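Long-range contact in DNA repair protein RecO (Deinococcus radiodurans, PDB 1U5K), which is probably involved in DNA repair and recombination through the RecF pathway, and carries a bound zinc ion: residues L102-F116 / V135-I147. Sequence-based numbering, arbitrary orientation.
Sequences LFQEGEFSEQAFDLF and VMSYKLLGLAGVI
Met-136 starts the contact: its chain, bent at chi2 and chi3, carries the thioether to the CD2 branch of Leu-115, with SD 3.9 Å from that methyl. One turn on, CB and CG of Lys-139 meet the other branch, Leu-115 CD1 (CG at 3.6 Å), the two side chains crossing at about a right angle, while the lysine ammonium goes off to the carbonyls of Val-194 and Arg-196. Leu-140 touches all three of Leu-102, Phe-103 and Leu-115. Its CD2 lies 3.5 Å from Leu-115 CD1, the two leucines sliding past each other in opposite directions, and also meets Phe-103 CE1; its CB touches Leu-102 CD2. Helices 110-116 and 135-141 run antiparallel here, at 176° and 10.5 Å between axes, as neighbours in the helical part of RecO, away from the zinc site; helix 86-102 lies against both through Phe-116 and Ser-137. Leu-141 reaches round to Leu-102 CD1 with its CD2.

Leu-143 drives CD1 onto the backbone of helix 110-116, 3.6 Å from Ala-112 CA, and its carbonyl oxygen sits at the edge of the Phe-103 ring, near the ring plane. The same oxygen accepts from a water that also bonds Ser-109 OG, the N-cap of that helix. Ala-144 CB packs over one face of Phe-103, a CH-pi contact 4.0 Å from the centroid, with Phe-108 CD1 over the opposite face. A serine in place of Phe-103 would probably open a gap between Ala-144 and Phe-108. Leu-102 CG, anti to its own backbone N (chi1 171°), also meets the Ala-144 methyl, at 3.7 Å. Gly-145 N gives a weak, bent bond to Glu-107 OE1, and a water donating to OE1 and to Leu-102 O bridges the same corner. Last comes Val-146, whose CG1 touches Leu-102 CD1 at 4.2 Å.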
loop_
_atom_site.group_PDB
_atom_site.type_symbol
_atom_site.label_atom_id
_atom_site.label_comp_id
_atom_site.label_asym_id
_atom_site.label_seq_id
_atom_site.Cartn_x
_atom_site.Cartn_y
_atom_site.Cartn_z
ATOM N N LEU A 102 -6.109 0.877 -12.170
ATOM C CA LEU A 102 -6.083 0.313 -13.510
ATOM C C LEU A 102 -6.268 1.394 -14.577
ATOM O O LEU A 102 -5.632 1.353 -15.626
ATOM C CB LEU A 102 -7.104 -0.815 -13.657
ATOM C CG LEU A 102 -7.342 -1.351 -15.066
ATOM C CD1 LEU A 102 -6.108 -2.116 -15.495
ATOM C CD2 LEU A 102 -8.563 -2.250 -15.142
ATOM N N PHE A 103 -7.153 2.338 -14.301
ATOM C CA PHE A 103 -7.516 3.402 -15.215
ATOM C C PHE A 103 -6.734 4.671 -14.877
ATOM O O PHE A 103 -6.897 5.238 -13.803
ATOM C CB PHE A 103 -9.013 3.678 -15.083
ATOM C CG PHE A 103 -9.876 2.565 -15.591
ATOM C CD1 PHE A 103 -10.263 1.534 -14.750
ATOM C CD2 PHE A 103 -10.275 2.530 -16.918
ATOM C CE1 PHE A 103 -11.050 0.495 -15.245
ATOM C CE2 PHE A 103 -11.063 1.495 -17.416
ATOM C CZ PHE A 103 -11.438 0.471 -16.577
ATOM N N GLN A 104 -5.905 5.129 -15.808
ATOM C CA GLN A 104 -5.230 6.423 -15.682
ATOM C C GLN A 104 -6.200 7.553 -16.002
ATOM O O GLN A 104 -7.296 7.316 -16.523
ATOM C CB GLN A 104 -4.055 6.507 -16.661
ATOM C CG GLN A 104 -3.100 5.340 -16.562
ATOM C CD GLN A 104 -2.735 5.059 -15.114
ATOM O OE1 GLN A 104 -3.188 4.073 -14.525
ATOM N NE2 GLN A 104 -1.937 5.939 -14.530
ATOM N N GLU A 105 -5.791 8.772 -15.662
ATOM C CA GLU A 105 -6.633 9.952 -15.839
ATOM C C GLU A 105 -7.060 10.027 -17.299
ATOM O O GLU A 105 -6.234 9.786 -18.176
ATOM C CB GLU A 105 -5.898 11.219 -15.417
ATOM N N GLY A 106 -8.345 10.283 -17.541
ATOM C CA GLY A 106 -8.966 10.173 -18.853
ATOM C C GLY A 106 -9.423 8.804 -19.341
ATOM O O GLY A 106 -10.231 8.683 -20.260
ATOM N N GLU A 107 -8.909 7.715 -18.785
ATOM C CA GLU A 107 -9.315 6.396 -19.267
ATOM C C GLU A 107 -10.654 5.878 -18.729
ATOM O O GLU A 107 -11.140 4.879 -19.253
ATOM C CB GLU A 107 -8.218 5.355 -18.997
ATOM C CG GLU A 107 -6.832 5.769 -19.466
ATOM C CD GLU A 107 -5.787 4.669 -19.366
ATOM O OE1 GLU A 107 -6.038 3.587 -18.767
ATOM O OE2 GLU A 107 -4.696 4.945 -19.918
ATOM N N PHE A 108 -11.231 6.506 -17.705
ATOM C CA PHE A 108 -12.421 5.993 -17.035
ATOM C C PHE A 108 -13.755 6.412 -17.637
ATOM O O PHE A 108 -14.280 7.482 -17.362
ATOM C CB PHE A 108 -12.429 6.291 -15.535
ATOM C CG PHE A 108 -13.352 5.388 -14.753
ATOM C CD1 PHE A 108 -12.997 4.092 -14.440
ATOM C CD2 PHE A 108 -14.594 5.831 -14.361
ATOM C CE1 PHE A 108 -13.860 3.277 -13.717
ATOM C CE2 PHE A 108 -15.461 5.048 -13.626
ATOM C CZ PHE A 108 -15.088 3.754 -13.291
ATOM N N SER A 109 -14.317 5.511 -18.433
ATOM C CA SER A 109 -15.455 5.789 -19.303
ATOM C C SER A 109 -16.771 5.459 -18.622
ATOM O O SER A 109 -16.798 4.848 -17.554
ATOM C CB SER A 109 -15.354 4.911 -20.549
ATOM O OG SER A 109 -15.293 3.535 -20.189
ATOM N N GLU A 110 -17.874 5.828 -19.261
ATOM C CA GLU A 110 -19.185 5.459 -18.753
ATOM C C GLU A 110 -19.349 3.942 -18.650
ATOM O O GLU A 110 -19.953 3.448 -17.702
ATOM C CB GLU A 110 -20.315 6.054 -19.599
ATOM C CG GLU A 110 -21.680 5.679 -19.037
ATOM C CD GLU A 110 -22.849 6.511 -19.534
ATOM O OE1 GLU A 110 -22.686 7.255 -20.522
ATOM O OE2 GLU A 110 -23.949 6.398 -18.948
ATOM N N GLN A 111 -18.825 3.201 -19.618
ATOM C CA GLN A 111 -18.934 1.747 -19.631
ATOM C C GLN A 111 -18.204 1.169 -18.417
ATOM O O GLN A 111 -18.686 0.251 -17.761
ATOM C CB GLN A 111 -18.370 1.180 -20.932
ATOM C CG GLN A 111 -19.173 1.506 -22.185
ATOM C CD GLN A 111 -18.976 2.901 -22.753
ATOM O OE1 GLN A 111 -18.070 3.648 -22.371
ATOM N NE2 GLN A 111 -19.844 3.253 -23.692
ATOM N N ALA A 112 -17.065 1.770 -18.086
ATOM C CA ALA A 112 -16.258 1.382 -16.943
ATOM C C ALA A 112 -17.017 1.681 -15.663
ATOM O O ALA A 112 -17.090 0.819 -14.792
ATOM C CB ALA A 112 -14.897 2.077 -16.980
ATOM N N PHE A 113 -17.639 2.852 -15.576
ATOM C CA PHE A 113 -18.455 3.205 -14.426
ATOM C C PHE A 113 -19.557 2.166 -14.200
ATOM O O PHE A 113 -19.752 1.680 -13.080
ATOM C CB PHE A 113 -19.100 4.597 -14.509
ATOM C CG PHE A 113 -20.031 4.855 -13.347
ATOM C CD1 PHE A 113 -19.520 5.171 -12.101
ATOM C CD2 PHE A 113 -21.398 4.648 -13.468
ATOM C CE1 PHE A 113 -20.350 5.314 -11.010
ATOM C CE2 PHE A 113 -22.241 4.789 -12.390
ATOM C CZ PHE A 113 -21.723 5.119 -11.165
ATOM N N ASP A 114 -20.255 1.811 -15.272
ATOM C CA ASP A 114 -21.398 0.908 -15.140
ATOM C C ASP A 114 -20.980 -0.485 -14.671
ATOM O O ASP A 114 -21.638 -1.109 -13.833
ATOM C CB ASP A 114 -22.100 0.740 -16.483
ATOM C CG ASP A 114 -22.938 1.943 -16.860
ATOM O OD1 ASP A 114 -23.387 2.700 -15.968
ATOM O OD2 ASP A 114 -23.185 2.164 -18.058
ATOM N N LEU A 115 -19.889 -0.969 -15.254
ATOM C CA LEU A 115 -19.286 -2.227 -14.850
ATOM C C LEU A 115 -18.778 -2.177 -13.418
ATOM O O LEU A 115 -18.919 -3.156 -12.677
ATOM C CB LEU A 115 -18.122 -2.600 -15.757
ATOM C CG LEU A 115 -17.918 -3.995 -16.341
ATOM C CD1 LEU A 115 -16.452 -4.350 -16.209
ATOM C CD2 LEU A 115 -18.802 -5.145 -15.877
ATOM N N PHE A 116 -18.121 -1.083 -13.039
ATOM C CA PHE A 116 -17.704 -0.935 -11.643
ATOM C C PHE A 116 -18.869 -0.983 -10.644
ATOM O O PHE A 116 -18.830 -1.690 -9.635
ATOM C CB PHE A 116 -16.876 0.335 -11.454
ATOM C CG PHE A 116 -16.501 0.578 -10.032
ATOM C CD1 PHE A 116 -15.477 -0.156 -9.451
ATOM C CD2 PHE A 116 -17.173 1.511 -9.281
ATOM C CE1 PHE A 116 -15.156 0.029 -8.124
ATOM C CE2 PHE A 116 -16.849 1.709 -7.964
ATOM C CZ PHE A 116 -15.844 0.967 -7.381
ATOM N N VAL A 135 -14.113 -11.991 -11.642
ATOM C CA VAL A 135 -14.765 -11.820 -12.927
ATOM C C VAL A 135 -14.750 -10.366 -13.375
ATOM O O VAL A 135 -14.416 -10.077 -14.516
ATOM C CB VAL A 135 -16.196 -12.384 -12.902
ATOM C CG1 VAL A 135 -16.968 -11.949 -14.121
ATOM C CG2 VAL A 135 -16.117 -13.884 -12.812
ATOM N N MET A 136 -15.065 -9.468 -12.449
ATOM C CA MET A 136 -15.239 -8.058 -12.733
ATOM C C MET A 136 -13.883 -7.396 -12.954
ATOM O O MET A 136 -13.718 -6.580 -13.857
ATOM C CB MET A 136 -16.002 -7.390 -11.585
ATOM C CG MET A 136 -17.436 -7.915 -11.468
ATOM S SD MET A 136 -18.409 -7.589 -12.923
ATOM C CE MET A 136 -18.838 -6.022 -12.648
ATOM N N SER A 137 -12.896 -7.785 -12.160
ATOM C CA SER A 137 -11.559 -7.252 -12.352
ATOM C C SER A 137 -10.973 -7.621 -13.731
ATOM O O SER A 137 -10.464 -6.752 -14.461
ATOM C CB SER A 137 -10.738 -7.523 -11.075
ATOM O OG SER A 137 -10.267 -8.853 -11.123
ATOM N N TYR A 138 -11.153 -8.861 -14.181
ATOM C CA TYR A 138 -10.709 -9.261 -15.515
ATOM C C TYR A 138 -11.507 -8.568 -16.619
ATOM O O TYR A 138 -10.947 -8.083 -17.612
ATOM C CB TYR A 138 -10.728 -10.786 -15.685
ATOM C CG TYR A 138 -9.490 -11.513 -15.251
ATOM C CD1 TYR A 138 -9.281 -11.814 -13.916
ATOM C CD2 TYR A 138 -8.502 -11.894 -16.172
ATOM C CE1 TYR A 138 -8.132 -12.465 -13.523
ATOM C CE2 TYR A 138 -7.368 -12.588 -15.788
ATOM C CZ TYR A 138 -7.182 -12.865 -14.448
ATOM O OH TYR A 138 -6.080 -13.550 -13.985
ATOM N N LYS A 139 -12.811 -8.444 -16.410
ATOM C CA LYS A 139 -13.644 -7.721 -17.350
ATOM C C LYS A 139 -13.228 -6.273 -17.535
ATOM O O LYS A 139 -13.232 -5.772 -18.653
ATOM C CB LYS A 139 -15.128 -7.788 -16.984
ATOM C CG LYS A 139 -16.038 -7.395 -18.127
ATOM C CD LYS A 139 -16.356 -8.524 -19.099
ATOM C CE LYS A 139 -17.230 -8.010 -20.238
ATOM N NZ LYS A 139 -17.184 -8.863 -21.443
ATOM N N LEU A 140 -12.857 -5.605 -16.448
ATOM C CA LEU A 140 -12.420 -4.222 -16.544
ATOM C C LEU A 140 -11.138 -4.083 -17.365
ATOM O O LEU A 140 -10.894 -3.023 -17.917
ATOM C CB LEU A 140 -12.222 -3.590 -15.166
ATOM C CG LEU A 140 -13.475 -3.278 -14.357
ATOM C CD1 LEU A 140 -13.262 -3.224 -12.838
ATOM C CD2 LEU A 140 -14.152 -2.024 -14.873
ATOM N N LEU A 141 -10.291 -5.104 -17.441
ATOM C CA LEU A 141 -9.138 -5.053 -18.329
ATOM C C LEU A 141 -9.478 -4.693 -19.772
ATOM O O LEU A 141 -8.701 -4.006 -20.446
ATOM C CB LEU A 141 -8.358 -6.367 -18.317
ATOM C CG LEU A 141 -7.876 -6.937 -16.979
ATOM C CD1 LEU A 141 -7.232 -8.308 -17.152
ATOM C CD2 LEU A 141 -6.874 -5.976 -16.402
ATOM N N GLY A 142 -10.623 -5.164 -20.252
ATOM C CA GLY A 142 -11.088 -4.846 -21.588
ATOM C C GLY A 142 -11.470 -3.401 -21.830
ATOM O O GLY A 142 -11.598 -3.002 -22.985
ATOM N N LEU A 143 -11.669 -2.613 -20.777
ATOM C CA LEU A 143 -12.076 -1.232 -20.962
ATOM C C LEU A 143 -10.953 -0.231 -20.722
ATOM O O LEU A 143 -11.113 0.968 -20.904
ATOM C CB LEU A 143 -13.231 -0.916 -20.025
ATOM C CG LEU A 143 -14.475 -1.780 -20.187
ATOM C CD1 LEU A 143 -15.462 -1.476 -19.067
ATOM C CD2 LEU A 143 -15.103 -1.569 -21.542
ATOM N N ALA A 144 -9.793 -0.740 -20.329
ATOM C CA ALA A 144 -8.715 0.097 -19.852
ATOM C C ALA A 144 -7.640 0.131 -20.927
ATOM O O ALA A 144 -7.830 -0.422 -22.010
ATOM C CB ALA A 144 -8.223 -0.456 -18.512
ATOM N N GLY A 145 -6.511 0.749 -20.593
ATOM C CA GLY A 145 -5.370 0.973 -21.475
ATOM C C GLY A 145 -4.400 -0.170 -21.741
ATOM O O GLY A 145 -3.644 -0.138 -22.720
ATOM N N VAL A 146 -4.361 -1.145 -20.837
ATOM C CA VAL A 146 -3.683 -2.418 -21.081
ATOM C C VAL A 146 -4.204 -3.160 -22.313
ATOM O O VAL A 146 -5.334 -2.901 -22.764
ATOM C CB VAL A 146 -3.835 -3.341 -19.863
ATOM C CG1 VAL A 146 -3.354 -2.637 -18.614
ATOM C CG2 VAL A 146 -5.286 -3.777 -19.691
ATOM N N ILE A 147 -3.364 -4.076 -22.800
ATOM C CA ILE A 147 -3.640 -4.932 -23.954
ATOM C C ILE A 147 -3.530 -6.416 -23.607
ATOM O O ILE A 147 -2.445 -7.013 -23.576
ATOM C CB ILE A 147 -2.722 -4.619 -25.151
ATOM C CG1 ILE A 147 -2.827 -3.145 -25.540
ATOM C CG2 ILE A 147 -3.007 -5.575 -26.322
ATOM C CD1 ILE A 147 -3.626 -2.890 -26.814
HETATM O O HOH W 1 -4.451 1.721 -18.088
HETATM O O HOH W 2 -13.565 1.959 -21.933
#